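Local structure of cytochrome c (Pseudomonas aeruginosa, 6RTE) at residues K447-H451 / L463-D469; D145-F150 / E453-D457; S411-T416 / I427-K432. The protein oxidises dihydro-heme d1 in heme d1 biosynthesis, as a dehydrogenase that carries heme c alongside an eight-bladed beta-propeller. All blocks are in the same frame, centred on the assembly; numbering follows the deposited sequence.

Interaction 1 of 3, residues K447-H451 / L463-D469; sequences KVAGH and LSVWDRD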
loop_
_atom_site.group_PDB
_atom_site.type_symbol
_atom_site.label_atom_id
_atom_site.label_comp_id
_atom_site.label_asym_id
_atom_site.label_seq_id
_atom_site.Cartn_x
_atom_site.Cartn_y
_atom_site.Cartn_z
ATOM N N LYS A 447 5.160 3.650 -22.109
ATOM C CA LYS A 447 4.562 2.825 -21.076
ATOM C C LYS A 447 4.620 3.536 -19.732
ATOM O O LYS A 447 5.437 4.432 -19.506
ATOM C CB LYS A 447 5.272 1.473 -20.984
ATOM C CG LYS A 447 5.345 0.770 -22.321
ATOM C CD LYS A 447 5.623 -0.700 -22.162
ATOM C CE LYS A 447 5.659 -1.369 -23.513
ATOM N NZ LYS A 447 5.728 -2.836 -23.370
ATOM N N VAL A 448 3.729 3.124 -18.836
ATOM C CA VAL A 448 3.621 3.789 -17.545
ATOM C C VAL A 448 4.866 3.463 -16.726
ATOM O O VAL A 448 5.185 2.295 -16.482
ATOM C CB VAL A 448 2.330 3.377 -16.823
ATOM C CG1 VAL A 448 2.159 1.882 -16.854
ATOM C CG2 VAL A 448 2.325 3.887 -15.385
ATOM N N ALA A 449 5.588 4.504 -16.325
ATOM C CA ALA A 449 6.759 4.385 -15.470
ATOM C C ALA A 449 6.441 5.015 -14.124
ATOM O O ALA A 449 5.890 6.117 -14.062
ATOM C CB ALA A 449 7.970 5.069 -16.107
ATOM N N GLY A 450 6.781 4.319 -13.044
ATOM C CA GLY A 450 6.504 4.858 -11.731
ATOM C C GLY A 450 7.083 4.047 -10.598
ATOM O O GLY A 450 7.228 2.832 -10.707
ATOM N N HIS A 451 7.407 4.738 -9.505
ATOM C CA HIS A 451 7.906 4.174 -8.256
ATOM C C HIS A 451 9.395 3.861 -8.314
ATOM O O HIS A 451 9.860 3.141 -9.207
ATOM C CB HIS A 451 7.167 2.906 -7.845
ATOM C CG HIS A 451 7.532 2.442 -6.469
ATOM N ND1 HIS A 451 8.641 1.665 -6.216
ATOM C CD2 HIS A 451 6.960 2.682 -5.264
ATOM C CE1 HIS A 451 8.725 1.427 -4.916
ATOM N NE2 HIS A 451 7.717 2.032 -4.321
ATOM N N LEU A 463 13.473 1.230 -10.936
ATOM C CA LEU A 463 12.249 1.812 -11.469
ATOM C C LEU A 463 11.341 0.724 -12.032
ATOM O O LEU A 463 11.810 -0.276 -12.578
ATOM C CB LEU A 463 12.572 2.826 -12.578
ATOM C CG LEU A 463 13.045 4.223 -12.169
ATOM C CD1 LEU A 463 14.272 4.196 -11.261
ATOM C CD2 LEU A 463 13.329 5.054 -13.425
ATOM N N SER A 464 10.028 0.943 -11.920
ATOM C CA SER A 464 9.026 -0.008 -12.388
ATOM C C SER A 464 8.337 0.507 -13.643
ATOM O O SER A 464 7.824 1.634 -13.663
ATOM C CB SER A 464 7.984 -0.277 -11.301
ATOM O OG SER A 464 8.519 -1.047 -10.241
ATOM N N VAL A 465 8.314 -0.322 -14.684
ATOM C CA VAL A 465 7.467 -0.099 -15.853
ATOM C C VAL A 465 6.200 -0.921 -15.641
ATOM O O VAL A 465 6.233 -2.156 -15.720
ATOM C CB VAL A 465 8.179 -0.484 -17.156
ATOM C CG1 VAL A 465 7.257 -0.262 -18.355
ATOM C CG2 VAL A 465 9.458 0.316 -17.315
ATOM N N TRP A 466 5.086 -0.236 -15.360
ATOM C CA TRP A 466 3.838 -0.877 -14.937
ATOM C C TRP A 466 3.064 -1.329 -16.175
ATOM O O TRP A 466 2.064 -0.733 -16.581
ATOM C CB TRP A 466 2.984 0.081 -14.110
ATOM C CG TRP A 466 3.552 0.559 -12.808
ATOM C CD1 TRP A 466 4.735 1.215 -12.607
ATOM C CD2 TRP A 466 2.927 0.457 -11.523
ATOM N NE1 TRP A 466 4.892 1.509 -11.271
ATOM C CE2 TRP A 466 3.796 1.054 -10.584
ATOM C CE3 TRP A 466 1.721 -0.092 -11.074
ATOM C CZ2 TRP A 466 3.496 1.119 -9.225
ATOM C CZ3 TRP A 466 1.428 -0.030 -9.725
ATOM C CH2 TRP A 466 2.309 0.575 -8.818
ATOM N N ASP A 467 3.521 -2.422 -16.778
ATOM C CA ASP A 467 2.932 -2.877 -18.032
ATOM C C ASP A 467 2.960 -4.397 -18.071
ATOM O O ASP A 467 3.834 -5.029 -17.473
ATOM C CB ASP A 467 3.683 -2.275 -19.225
ATOM C CG ASP A 467 2.982 -2.528 -20.550
ATOM O OD1 ASP A 467 3.165 -3.625 -21.115
ATOM O OD2 ASP A 467 2.243 -1.632 -21.020
ATOM N N ARG A 468 1.982 -4.984 -18.767
ATOM C CA ARG A 468 2.007 -6.427 -18.980
ATOM C C ARG A 468 3.357 -6.846 -19.546
ATOM O O ARG A 468 3.935 -7.859 -19.130
ATOM C CB ARG A 468 0.875 -6.851 -19.914
ATOM N N ASP A 469 3.878 -6.059 -20.483
ATOM C CA ASP A 469 5.251 -6.195 -20.963
ATOM C C ASP A 469 6.149 -5.197 -20.231
ATOM O O ASP A 469 6.804 -4.342 -20.827
ATOM C CB ASP A 469 5.290 -5.984 -22.474
ATOM C CG ASP A 469 6.591 -6.442 -23.105
ATOM O OD1 ASP A 469 6.565 -7.447 -23.848
ATOM O OD2 ASP A 469 7.638 -5.802 -22.866
#
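K447 shows how one extended lysine can gather two aspartates. Its chain crosses the D467 side chain at about a right angle, CD lying 3.6 Å from D467 CG, and carries NZ into long salt bridges with D467 OD1 (3.5 Å) and D469 OD2. A shorter hydrogen bond joins NZ to the backbone O of D469 (3.1 Å). D467 OD1 also accepts from D469 N in an Asx turn, which brings both acids to the same ammonium group. The backbone bonds belong to the first hairpin of a propeller blade, strands 449-454 and 460-465. Here A449 and V465 form a non-hydrogen-bonded antiparallel pair, flanked by G450 N to S464 O (2.9 Å) and W466 N to V448 O (2.8 Å); S464 N to H451 O is weak. The indole adds a side-chain bond. With W466 CG beside its own backbone N (chi1 -63°), NE1 reaches G450 O at 2.7 Å; the oxygen lies in the ring plane, whereas NE1 stands 51° out of the carbonyl plane. F419 meets the indole edge-to-face. Apolar contact is supplied by K447 CB against V465 CG1 (3.7 Å). H451 ND1 and S464 OG both hydrogen-bond to K494 NZ, and S464 OG also to S492 O.

Interaction 2 of 3, residues D145-F150 / E453-D457; sequences DPLNLF and EFTRD
R456 lies against D145, L147 and N148 where the propeller ring closes: the first segment leads into strand 150-154 of one blade, and the second leaves strand 449-454 of the blade next to it. Deeper in, the F150 ring presents its edge to E453 CG, 3.6 Å from F150 CE1, while F150 CZ approaches F454 O. The backbone N of R456 gives a hydrogen bond to N148 OD1 (2.9 Å) from above the amide carbonyl plane; N496 ND2 is a second donor to that oxygen. R456 CB and CG stay beside the amide, with CG 3.5 Å from N148 OD1, and CD then comes alongside both N148 CB and D145 OD2. A bend at chi3 (-59°) turns the guanidinium so that one face receives L147, whose CB sits over its centre; NE and CZ lie against that carbon, CZ at 3.8 Å. NH2 meets L147 CD1 at 3.7 Å. The carboxylate that takes the arginine is itself held by an Asx turn, L147 N to D145 OD1 (2.9 Å). At the tip, R456 NH1 reaches the syn lone pair of D145 OD2 in a salt bridge of 3.0 Å, the oxygen 23° out of the guanidinium plane.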
loop_
_atom_site.group_PDB
_atom_site.type_symbol
_atom_site.label_atom_id
_atom_site.label_comp_id
_atom_site.label_asym_id
_atom_site.label_seq_id
_atom_site.Cartn_x
_atom_site.Cartn_y
_atom_site.Cartn_z
ATOM N N ASP A 145 23.252 -10.489 0.722
ATOM C CA ASP A 145 23.174 -9.620 1.890
ATOM C C ASP A 145 21.720 -9.475 2.329
ATOM O O ASP A 145 20.895 -8.947 1.564
ATOM C CB ASP A 145 23.802 -8.266 1.550
ATOM C CG ASP A 145 23.630 -7.236 2.657
ATOM O OD1 ASP A 145 23.129 -7.582 3.754
ATOM O OD2 ASP A 145 24.001 -6.066 2.411
ATOM N N PRO A 146 21.352 -9.933 3.530
ATOM C CA PRO A 146 19.938 -9.823 3.945
ATOM C C PRO A 146 19.419 -8.395 3.971
ATOM O O PRO A 146 18.209 -8.168 3.760
ATOM C CB PRO A 146 19.926 -10.430 5.355
ATOM C CG PRO A 146 21.189 -11.237 5.455
ATOM C CD PRO A 146 22.192 -10.556 4.569
ATOM N N LEU A 147 20.278 -7.424 4.240
ATOM C CA LEU A 147 19.850 -6.036 4.368
ATOM C C LEU A 147 19.784 -5.303 3.033
ATOM O O LEU A 147 19.350 -4.144 3.000
ATOM C CB LEU A 147 20.797 -5.289 5.323
ATOM C CG LEU A 147 20.764 -5.811 6.764
ATOM C CD1 LEU A 147 21.765 -5.055 7.632
ATOM C CD2 LEU A 147 19.366 -5.723 7.362
ATOM N N ASN A 148 20.192 -5.935 1.931
ATOM C CA ASN A 148 20.056 -5.311 0.622
ATOM C C ASN A 148 19.069 -6.049 -0.276
ATOM O O ASN A 148 19.011 -5.767 -1.477
ATOM C CB ASN A 148 21.421 -5.208 -0.063
ATOM C CG ASN A 148 21.483 -4.053 -1.044
ATOM O OD1 ASN A 148 20.635 -3.152 -1.021
ATOM N ND2 ASN A 148 22.492 -4.063 -1.903
ATOM N N LEU A 149 18.300 -6.983 0.277
ATOM C CA LEU A 149 17.245 -7.645 -0.479
ATOM C C LEU A 149 16.148 -6.667 -0.879
ATOM O O LEU A 149 15.761 -5.786 -0.103
ATOM C CB LEU A 149 16.611 -8.764 0.349
ATOM C CG LEU A 149 17.485 -9.960 0.727
ATOM C CD1 LEU A 149 16.682 -10.894 1.629
ATOM C CD2 LEU A 149 17.986 -10.677 -0.513
ATOM N N PHE A 150 15.607 -6.862 -2.078
ATOM C CA PHE A 150 14.378 -6.194 -2.485
ATOM C C PHE A 150 13.217 -7.177 -2.450
ATOM O O PHE A 150 13.335 -8.306 -2.937
ATOM C CB PHE A 150 14.494 -5.618 -3.895
ATOM C CG PHE A 150 15.393 -4.432 -3.998
ATOM C CD1 PHE A 150 14.879 -3.151 -3.865
ATOM C CD2 PHE A 150 16.743 -4.592 -4.262
ATOM C CE1 PHE A 150 15.703 -2.051 -3.986
ATOM C CE2 PHE A 150 17.575 -3.496 -4.373
ATOM C CZ PHE A 150 17.049 -2.221 -4.232
ATOM N N GLU A 453 12.869 2.793 -5.849
ATOM C CA GLU A 453 13.506 2.344 -4.616
ATOM C C GLU A 453 15.002 2.221 -4.875
ATOM O O GLU A 453 15.419 1.909 -5.993
ATOM C CB GLU A 453 12.930 0.999 -4.144
ATOM C CG GLU A 453 13.422 0.532 -2.783
ATOM C CD GLU A 453 12.687 1.187 -1.634
ATOM O OE1 GLU A 453 12.000 2.201 -1.873
ATOM O OE2 GLU A 453 12.783 0.686 -0.500
ATOM N N PHE A 454 15.804 2.478 -3.840
ATOM C CA PHE A 454 17.256 2.424 -3.935
ATOM C C PHE A 454 17.816 1.191 -3.232
ATOM O O PHE A 454 17.172 0.596 -2.365
ATOM C CB PHE A 454 17.899 3.676 -3.312
ATOM C CG PHE A 454 17.499 4.964 -3.971
ATOM C CD1 PHE A 454 16.375 5.651 -3.544
ATOM C CD2 PHE A 454 18.255 5.492 -5.001
ATOM C CE1 PHE A 454 15.997 6.837 -4.142
ATOM C CE2 PHE A 454 17.887 6.688 -5.611
ATOM C CZ PHE A 454 16.756 7.360 -5.179
ATOM N N THR A 455 19.037 0.820 -3.619
ATOM C CA THR A 455 19.847 -0.085 -2.813
ATOM C C THR A 455 20.144 0.563 -1.464
ATOM O O THR A 455 20.007 1.777 -1.285
ATOM C CB THR A 455 21.165 -0.419 -3.508
ATOM O OG1 THR A 455 21.812 0.797 -3.917
ATOM C CG2 THR A 455 20.941 -1.310 -4.724
ATOM N N ARG A 456 20.583 -0.263 -0.508
ATOM C CA ARG A 456 20.763 0.243 0.851
ATOM C C ARG A 456 21.773 1.386 0.890
ATOM O O ARG A 456 21.608 2.324 1.675
ATOM C CB ARG A 456 21.180 -0.890 1.795
ATOM C CG ARG A 456 22.504 -1.565 1.457
ATOM C CD ARG A 456 22.813 -2.711 2.421
ATOM N NE ARG A 456 22.896 -2.262 3.815
ATOM C CZ ARG A 456 23.657 -2.833 4.747
ATOM N NH1 ARG A 456 24.416 -3.880 4.449
ATOM N NH2 ARG A 456 23.666 -2.351 5.982
ATOM N N ASP A 457 22.798 1.344 0.039
ATOM C CA ASP A 457 23.808 2.398 -0.017
ATOM C C ASP A 457 23.488 3.482 -1.043
ATOM O O ASP A 457 24.297 4.401 -1.224
ATOM C CB ASP A 457 25.185 1.793 -0.322
ATOM C CG ASP A 457 25.268 1.194 -1.718
ATOM O OD1 ASP A 457 24.229 1.157 -2.417
ATOM O OD2 ASP A 457 26.370 0.761 -2.123
HETATM O O HOH W 1 24.361 -1.660 -3.580
#

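Interaction 3 of 3, residues S411-T416 / I427-K432; sequences SPYAWT and ILLIDK
Strands 413-416 and 427-431 run antiparallel at 154°, their axes 4.2 Å apart, with A414-I430 and T416-L428 as hydrogen-bonded pairs and Y413-D431 and W415-L429 as non-hydrogen-bonded ones. A414 and I430 exchange N-H...O bonds in both directions, as do T416 and L428, and K432 N continues the pairing to P412 O (2.9 Å). On the Y413 and W415 face, L429 lies beside W415, pointing the same way, and also reaches Y413. Its CG stands 3.8 Å above the indole plane of W415, over the middle of the ring system, and its CD2 makes a CH-pi contact with the six-membered ring, 3.9 Å from the centroid and 13° off the normal. The same L429 CD2 touches Y413 CD2 at 3.8 Å, so one methyl serves both aromatics. The indole's rotation is fixed at its edge: NE1 donates to S411 OG (3.2 Å, N-H...O angle 165°), which lies close to the ring plane. P412 CG rests over one face of the tyrosine ring, offset toward the rim. On the other face of the sheet T416 CG2 packs against I430 CD1 (4.0 Å), while T416 OG1 turns to F404 O. The extended K432 chain passes P412 O and ends with NZ on S411 O (2.8 Å); H408 O is a second acceptor for that ammonium. This hairpin forms the middle of a four-stranded propeller blade, bordered by strand 405-406 beside 413-417 and by strand 437-441 beside 427-431, and W415 and I427 reach over to strands 449-454 and 460-465 of the next blade.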
loop_
_atom_site.group_PDB
_atom_site.type_symbol
_atom_site.label_atom_id
_atom_site.label_comp_id
_atom_site.label_asym_id
_atom_site.label_seq_id
_atom_site.Cartn_x
_atom_site.Cartn_y
_atom_site.Cartn_z
ATOM N N SER A 411 21.664 10.461 -2.480
ATOM C CA SER A 411 21.263 11.015 -3.770
ATOM C C SER A 411 21.016 12.517 -3.669
ATOM O O SER A 411 20.461 12.988 -2.673
ATOM C CB SER A 411 19.989 10.345 -4.286
ATOM O OG SER A 411 19.644 10.842 -5.569
ATOM N N PRO A 412 21.404 13.307 -4.670
ATOM C CA PRO A 412 21.091 14.744 -4.656
ATOM C C PRO A 412 19.750 15.113 -5.272
ATOM O O PRO A 412 19.463 16.308 -5.391
ATOM C CB PRO A 412 22.240 15.332 -5.485
ATOM C CG PRO A 412 22.543 14.277 -6.487
ATOM C CD PRO A 412 22.237 12.942 -5.834
ATOM N N TYR A 413 18.927 14.135 -5.655
ATOM C CA TYR A 413 17.655 14.404 -6.305
ATOM C C TYR A 413 16.517 13.722 -5.557
ATOM O O TYR A 413 16.711 12.708 -4.880
ATOM C CB TYR A 413 17.633 13.908 -7.762
ATOM C CG TYR A 413 18.907 14.149 -8.533
ATOM C CD1 TYR A 413 19.199 15.403 -9.062
ATOM C CD2 TYR A 413 19.810 13.118 -8.754
ATOM C CE1 TYR A 413 20.361 15.624 -9.774
ATOM C CE2 TYR A 413 20.974 13.328 -9.473
ATOM C CZ TYR A 413 21.247 14.584 -9.978
ATOM O OH TYR A 413 22.410 14.797 -10.692
ATOM N N ALA A 414 15.326 14.294 -5.695
ATOM C CA ALA A 414 14.080 13.623 -5.344
ATOM C C ALA A 414 13.471 13.053 -6.622
ATOM O O ALA A 414 13.300 13.775 -7.609
ATOM C CB ALA A 414 13.102 14.583 -4.667
ATOM N N TRP A 415 13.144 11.766 -6.597
ATOM C CA TRP A 415 12.700 11.044 -7.782
ATOM C C TRP A 415 11.183 10.904 -7.730
ATOM O O TRP A 415 10.645 10.322 -6.782
ATOM C CB TRP A 415 13.361 9.664 -7.854
ATOM C CG TRP A 415 14.874 9.670 -7.808
ATOM C CD1 TRP A 415 15.675 10.369 -6.944
ATOM C CD2 TRP A 415 15.760 8.916 -8.650
ATOM N NE1 TRP A 415 17.000 10.109 -7.209
ATOM C CE2 TRP A 415 17.078 9.217 -8.247
ATOM C CE3 TRP A 415 15.567 8.020 -9.701
ATOM C CZ2 TRP A 415 18.194 8.654 -8.862
ATOM C CZ3 TRP A 415 16.677 7.464 -10.315
ATOM C CH2 TRP A 415 17.973 7.783 -9.895
ATOM N N THR A 416 10.495 11.427 -8.747
ATOM C CA THR A 416 9.037 11.364 -8.797
ATOM C C THR A 416 8.609 11.086 -10.239
ATOM O O THR A 416 9.422 10.704 -11.087
ATOM C CB THR A 416 8.424 12.647 -8.217
ATOM O OG1 THR A 416 7.016 12.461 -8.020
ATOM C CG2 THR A 416 8.656 13.834 -9.145
ATOM N N ILE A 427 10.426 9.459 -15.364
ATOM C CA ILE A 427 10.741 9.680 -13.958
ATOM C C ILE A 427 11.557 10.963 -13.867
ATOM O O ILE A 427 12.550 11.127 -14.586
ATOM C CB ILE A 427 11.517 8.491 -13.368
ATOM C CG1 ILE A 427 10.682 7.209 -13.454
ATOM C CG2 ILE A 427 11.931 8.776 -11.925
ATOM C CD1 ILE A 427 9.343 7.275 -12.735
ATOM N N LEU A 428 11.140 11.872 -12.994
ATOM C CA LEU A 428 11.759 13.185 -12.879
ATOM C C LEU A 428 12.707 13.205 -11.690
ATOM O O LEU A 428 12.358 12.728 -10.604
ATOM C CB LEU A 428 10.697 14.270 -12.714
ATOM C CG LEU A 428 9.567 14.226 -13.734
ATOM C CD1 LEU A 428 8.497 15.249 -13.383
ATOM C CD2 LEU A 428 10.116 14.460 -15.131
ATOM N N LEU A 429 13.892 13.761 -11.895
ATOM C CA LEU A 429 14.885 13.919 -10.833
ATOM C C LEU A 429 14.948 15.403 -10.482
ATOM O O LEU A 429 15.511 16.207 -11.233
ATOM C CB LEU A 429 16.243 13.376 -11.269
ATOM C CG LEU A 429 16.413 11.862 -11.080
ATOM C CD1 LEU A 429 15.351 11.085 -11.850
ATOM C CD2 LEU A 429 17.815 11.418 -11.487
ATOM N N ILE A 430 14.357 15.757 -9.345
ATOM C CA ILE A 430 14.313 17.136 -8.874
ATOM C C ILE A 430 15.519 17.378 -7.979
ATOM O O ILE A 430 15.652 16.757 -6.920
ATOM C CB ILE A 430 13.004 17.425 -8.122
ATOM C CG1 ILE A 430 11.803 17.228 -9.055
ATOM C CG2 ILE A 430 13.015 18.838 -7.545
ATOM C CD1 ILE A 430 10.456 17.363 -8.368
ATOM N N ASP A 431 16.398 18.285 -8.402
ATOM C CA ASP A 431 17.567 18.630 -7.603
ATOM C C ASP A 431 17.132 19.151 -6.238
ATOM O O ASP A 431 16.323 20.080 -6.146
ATOM C CB ASP A 431 18.406 19.679 -8.338
ATOM C CG ASP A 431 19.725 19.963 -7.646
ATOM O OD1 ASP A 431 20.717 19.260 -7.939
ATOM O OD2 ASP A 431 19.772 20.884 -6.805
ATOM N N LYS A 432 17.670 18.547 -5.175
ATOM C CA LYS A 432 17.230 18.889 -3.825
ATOM C C LYS A 432 17.538 20.333 -3.458
ATOM O O LYS A 432 16.902 20.879 -2.549
ATOM C CB LYS A 432 17.885 17.968 -2.795
ATOM C CG LYS A 432 17.346 16.552 -2.758
ATOM C CD LYS A 432 18.099 15.738 -1.722
ATOM C CE LYS A 432 17.634 14.301 -1.690
ATOM N NZ LYS A 432 18.485 13.459 -0.799
#

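Three contacts, in two neighbouring blades and at the ring closure, illustrate how a propeller is held both within and between its sheets. Interactions 1 and 2 share strand 449-454, their centres about 20 Å apart, one toward each end of it. Interaction 3 belongs to the preceding blade, its centre about 18 Å from that of interaction 1 and 19 Å from that of interaction 2. Between blades, I427 CG1 packs on L463 CD2 at 3.4 Å and I427 CD1 on G450 CA at 3.9 Å; W415 NE1 lies 3.4 Å from F454 CZ. The heme c pocket is built from residues between 46 and 198, so the hairpins of interactions 1 and 3 contribute none of it.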